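Local atomic coordinates of lovastatin nonaketide synthase, polyketide synthase component (Aspergillus terreus, PDB entry 7CPX), a protein that builds the nonaketide core of lovastatin, dihydromonacolin L, from malonyl-CoA as an iterative multidomain polyketide synthase that works together with its partner LovC. Residues A723-T731 with S824-V832. The protein carries 2 engineered substitutions. Residues are numbered along the deposited sequence; the frame is centred on the assembly and turned at random.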
loop_
_atom_site.group_PDB
_atom_site.type_symbol
_atom_site.label_atom_id
_atom_site.label_comp_id
_atom_site.label_asym_id
_atom_site.label_seq_id
_atom_site.Cartn_x
_atom_site.Cartn_y
_atom_site.Cartn_z
ATOM N N ALA A 723 -23.725 86.634 -13.560
ATOM C CA ALA A 723 -24.169 85.676 -12.555
ATOM C C ALA A 723 -22.976 85.077 -11.820
ATOM O O ALA A 723 -21.895 84.928 -12.388
ATOM C CB ALA A 723 -25.000 84.580 -13.199
ATOM N N SER A 724 -23.183 84.732 -10.550
ATOM C CA SER A 724 -22.149 84.119 -9.718
ATOM C C SER A 724 -22.366 82.610 -9.754
ATOM O O SER A 724 -23.013 82.032 -8.880
ATOM C CB SER A 724 -22.199 84.665 -8.296
ATOM O OG SER A 724 -21.176 84.098 -7.496
ATOM N N ASN A 725 -21.813 81.967 -10.785
ATOM C CA ASN A 725 -21.997 80.528 -10.944
ATOM C C ASN A 725 -21.290 79.744 -9.847
ATOM O O ASN A 725 -21.783 78.692 -9.424
ATOM C CB ASN A 725 -21.492 80.087 -12.318
ATOM C CG ASN A 725 -22.172 80.826 -13.452
ATOM O OD1 ASN A 725 -23.375 81.077 -13.412
ATOM N ND2 ASN A 725 -21.399 81.184 -14.471
ATOM N N SER A 726 -20.148 80.232 -9.377
ATOM C CA SER A 726 -19.377 79.545 -8.350
ATOM C C SER A 726 -18.524 80.579 -7.634
ATOM O O SER A 726 -18.408 81.725 -8.090
ATOM C CB SER A 726 -18.503 78.435 -8.956
ATOM O OG SER A 726 -17.439 78.982 -9.717
ATOM N N PRO A 727 -17.914 80.212 -6.504
ATOM C CA PRO A 727 -17.035 81.170 -5.817
ATOM C C PRO A 727 -15.909 81.679 -6.695
ATOM O O PRO A 727 -15.472 82.825 -6.530
ATOM C CB PRO A 727 -16.505 80.365 -4.621
ATOM C CG PRO A 727 -17.525 79.302 -4.395
ATOM C CD PRO A 727 -18.049 78.950 -5.754
ATOM N N ASP A 728 -15.423 80.861 -7.627
ATOM C CA ASP A 728 -14.348 81.245 -8.528
ATOM C C ASP A 728 -14.844 81.662 -9.907
ATOM O O ASP A 728 -14.026 82.017 -10.760
ATOM C CB ASP A 728 -13.352 80.090 -8.677
ATOM C CG ASP A 728 -12.753 79.664 -7.351
ATOM O OD1 ASP A 728 -12.608 80.525 -6.457
ATOM O OD2 ASP A 728 -12.428 78.467 -7.202
ATOM N N SER A 729 -16.154 81.631 -10.148
ATOM C CA SER A 729 -16.723 81.953 -11.450
ATOM C C SER A 729 -17.748 83.067 -11.306
ATOM O O SER A 729 -18.701 82.945 -10.528
ATOM C CB SER A 729 -17.376 80.721 -12.086
ATOM O OG SER A 729 -17.874 81.021 -13.378
ATOM N N VAL A 730 -17.547 84.148 -12.057
ATOM C CA VAL A 730 -18.509 85.239 -12.159
ATOM C C VAL A 730 -18.596 85.642 -13.625
ATOM O O VAL A 730 -17.567 85.839 -14.280
ATOM C CB VAL A 730 -18.114 86.442 -11.279
ATOM C CG1 VAL A 730 -18.413 86.147 -9.812
ATOM C CG2 VAL A 730 -16.641 86.796 -11.473
ATOM N N THR A 731 -19.817 85.758 -14.142
ATOM C CA THR A 731 -20.043 85.991 -15.563
ATOM C C THR A 731 -21.088 87.074 -15.784
ATOM O O THR A 731 -21.978 86.942 -16.629
ATOM C CB THR A 731 -20.459 84.701 -16.266
ATOM O OG1 THR A 731 -21.664 84.197 -15.675
ATOM C CG2 THR A 731 -19.363 83.653 -16.152
ATOM N N SER A 824 -32.510 91.233 -11.817
ATOM C CA SER A 824 -31.614 91.090 -10.683
ATOM C C SER A 824 -30.429 90.189 -11.033
ATOM O O SER A 824 -30.550 89.283 -11.862
ATOM C CB SER A 824 -32.358 90.508 -9.485
ATOM O OG SER A 824 -33.435 91.343 -9.099
ATOM N N PRO A 825 -29.268 90.419 -10.416
ATOM C CA PRO A 825 -28.146 89.494 -10.602
ATOM C C PRO A 825 -28.463 88.129 -10.010
ATOM O O PRO A 825 -29.233 88.005 -9.055
ATOM C CB PRO A 825 -26.991 90.178 -9.864
ATOM C CG PRO A 825 -27.651 91.052 -8.857
ATOM C CD PRO A 825 -28.928 91.516 -9.493
ATOM N N VAL A 826 -27.855 87.099 -10.588
ATOM C CA VAL A 826 -28.136 85.715 -10.227
ATOM C C VAL A 826 -27.004 85.205 -9.347
ATOM O O VAL A 826 -25.846 85.152 -9.778
ATOM C CB VAL A 826 -28.303 84.833 -11.474
ATOM C CG1 VAL A 826 -28.705 83.421 -11.078
ATOM C CG2 VAL A 826 -29.327 85.436 -12.426
ATOM N N LEU A 827 -27.339 84.828 -8.117
ATOM C CA LEU A 827 -26.387 84.190 -7.208
ATOM C C LEU A 827 -26.553 82.672 -7.258
ATOM O O LEU A 827 -26.951 82.020 -6.292
ATOM C CB LEU A 827 -26.569 84.722 -5.789
ATOM C CG LEU A 827 -26.050 86.140 -5.531
ATOM C CD1 LEU A 827 -26.893 87.177 -6.260
ATOM C CD2 LEU A 827 -26.008 86.432 -4.039
ATOM N N PHE A 828 -26.236 82.114 -8.428
ATOM C CA PHE A 828 -26.381 80.676 -8.630
ATOM C C PHE A 828 -25.538 79.892 -7.633
ATOM O O PHE A 828 -25.973 78.854 -7.119
ATOM C CB PHE A 828 -25.997 80.317 -10.064
ATOM C CG PHE A 828 -25.944 78.843 -10.326
ATOM C CD1 PHE A 828 -27.106 78.129 -10.560
ATOM C CD2 PHE A 828 -24.735 78.172 -10.344
ATOM C CE1 PHE A 828 -27.061 76.772 -10.802
ATOM C CE2 PHE A 828 -24.682 76.815 -10.588
ATOM C CZ PHE A 828 -25.847 76.115 -10.816
ATOM N N SER A 829 -24.327 80.374 -7.348
ATOM C CA SER A 829 -23.470 79.691 -6.386
ATOM C C SER A 829 -24.122 79.641 -5.011
ATOM O O SER A 829 -24.076 78.610 -4.331
ATOM C CB SER A 829 -22.114 80.388 -6.309
ATOM O OG SER A 829 -21.226 79.686 -5.457
ATOM N N HIS A 830 -24.730 80.748 -4.580
ATOM C CA HIS A 830 -25.373 80.773 -3.271
ATOM C C HIS A 830 -26.553 79.811 -3.214
ATOM O O HIS A 830 -26.751 79.121 -2.208
ATOM C CB HIS A 830 -25.823 82.195 -2.937
ATOM C CG HIS A 830 -26.266 82.370 -1.518
ATOM N ND1 HIS A 830 -25.541 81.890 -0.449
ATOM C CD2 HIS A 830 -27.357 82.975 -0.992
ATOM C CE1 HIS A 830 -26.167 82.190 0.675
ATOM N NE2 HIS A 830 -27.271 82.848 0.374
ATOM N N ALA A 831 -27.353 79.756 -4.282
ATOM C CA ALA A 831 -28.481 78.831 -4.306
ATOM C C ALA A 831 -28.006 77.385 -4.272
ATOM O O ALA A 831 -28.597 76.545 -3.583
ATOM C CB ALA A 831 -29.340 79.084 -5.544
ATOM N N VAL A 832 -26.943 77.072 -5.017
ATOM C CA VAL A 832 -26.394 75.719 -4.984
ATOM C C VAL A 832 -25.891 75.389 -3.587
ATOM O O VAL A 832 -26.107 74.284 -3.075
ATOM C CB VAL A 832 -25.279 75.567 -6.035
ATOM C CG1 VAL A 832 -24.586 74.221 -5.886
ATOM C CG2 VAL A 832 -25.843 75.726 -7.436
#
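Within the malonyl-CoA:ACP transacylase domain, the N-terminal end of helix 828-838 is docked onto a hairpin-like loop, 723-731, by two backbone hydrogen bonds that converge on Ser724. Ser724 N gives a bond of 2.8 Å to Val826 O, almost straight at 168°, and Ser724 O accepts Ser829 N at 2.6 Å. Leu827, between the two bonded residues of 824-832, is the N-cap, so Ser829 N belongs to the first turn, where helix N-H groups have no carbonyl of an earlier turn to bind; a loop carbonyl takes that role here. The loop, part of the LovC-binding region, holds its own shape through a type I turn from Ser726 to Ser729 and a classic beta bulge in which Asn725 and Ser726 both face Ser729.

Side chains fill in around this backbone link. CB of Ala723 rests on CB of Val826 at 3.7 Å. With its CG anti to the backbone N (chi1 173°), Phe828 presents a ring edge to the loop, CD2 lying 3.1 Å from Asn725 O, while CG2 of Val832 sits over one ring face and Val652 of strand 648-652 packs nearby. The Phe828 side chain also touches a GxSxG segment consistent with a nucleophile elbow. Ser829 points its CB at the loop and its OG lies 3.3 Å from Pro727 CD. Thr861 of helix 855-865 touches Ser726, Pro727 and Ser829, bridging both segments.

Because both bonds use main-chain atoms, with Ser724 engaging its N-H and its C=O together, the pairing fixes the backbone of the loop against the start of the helix.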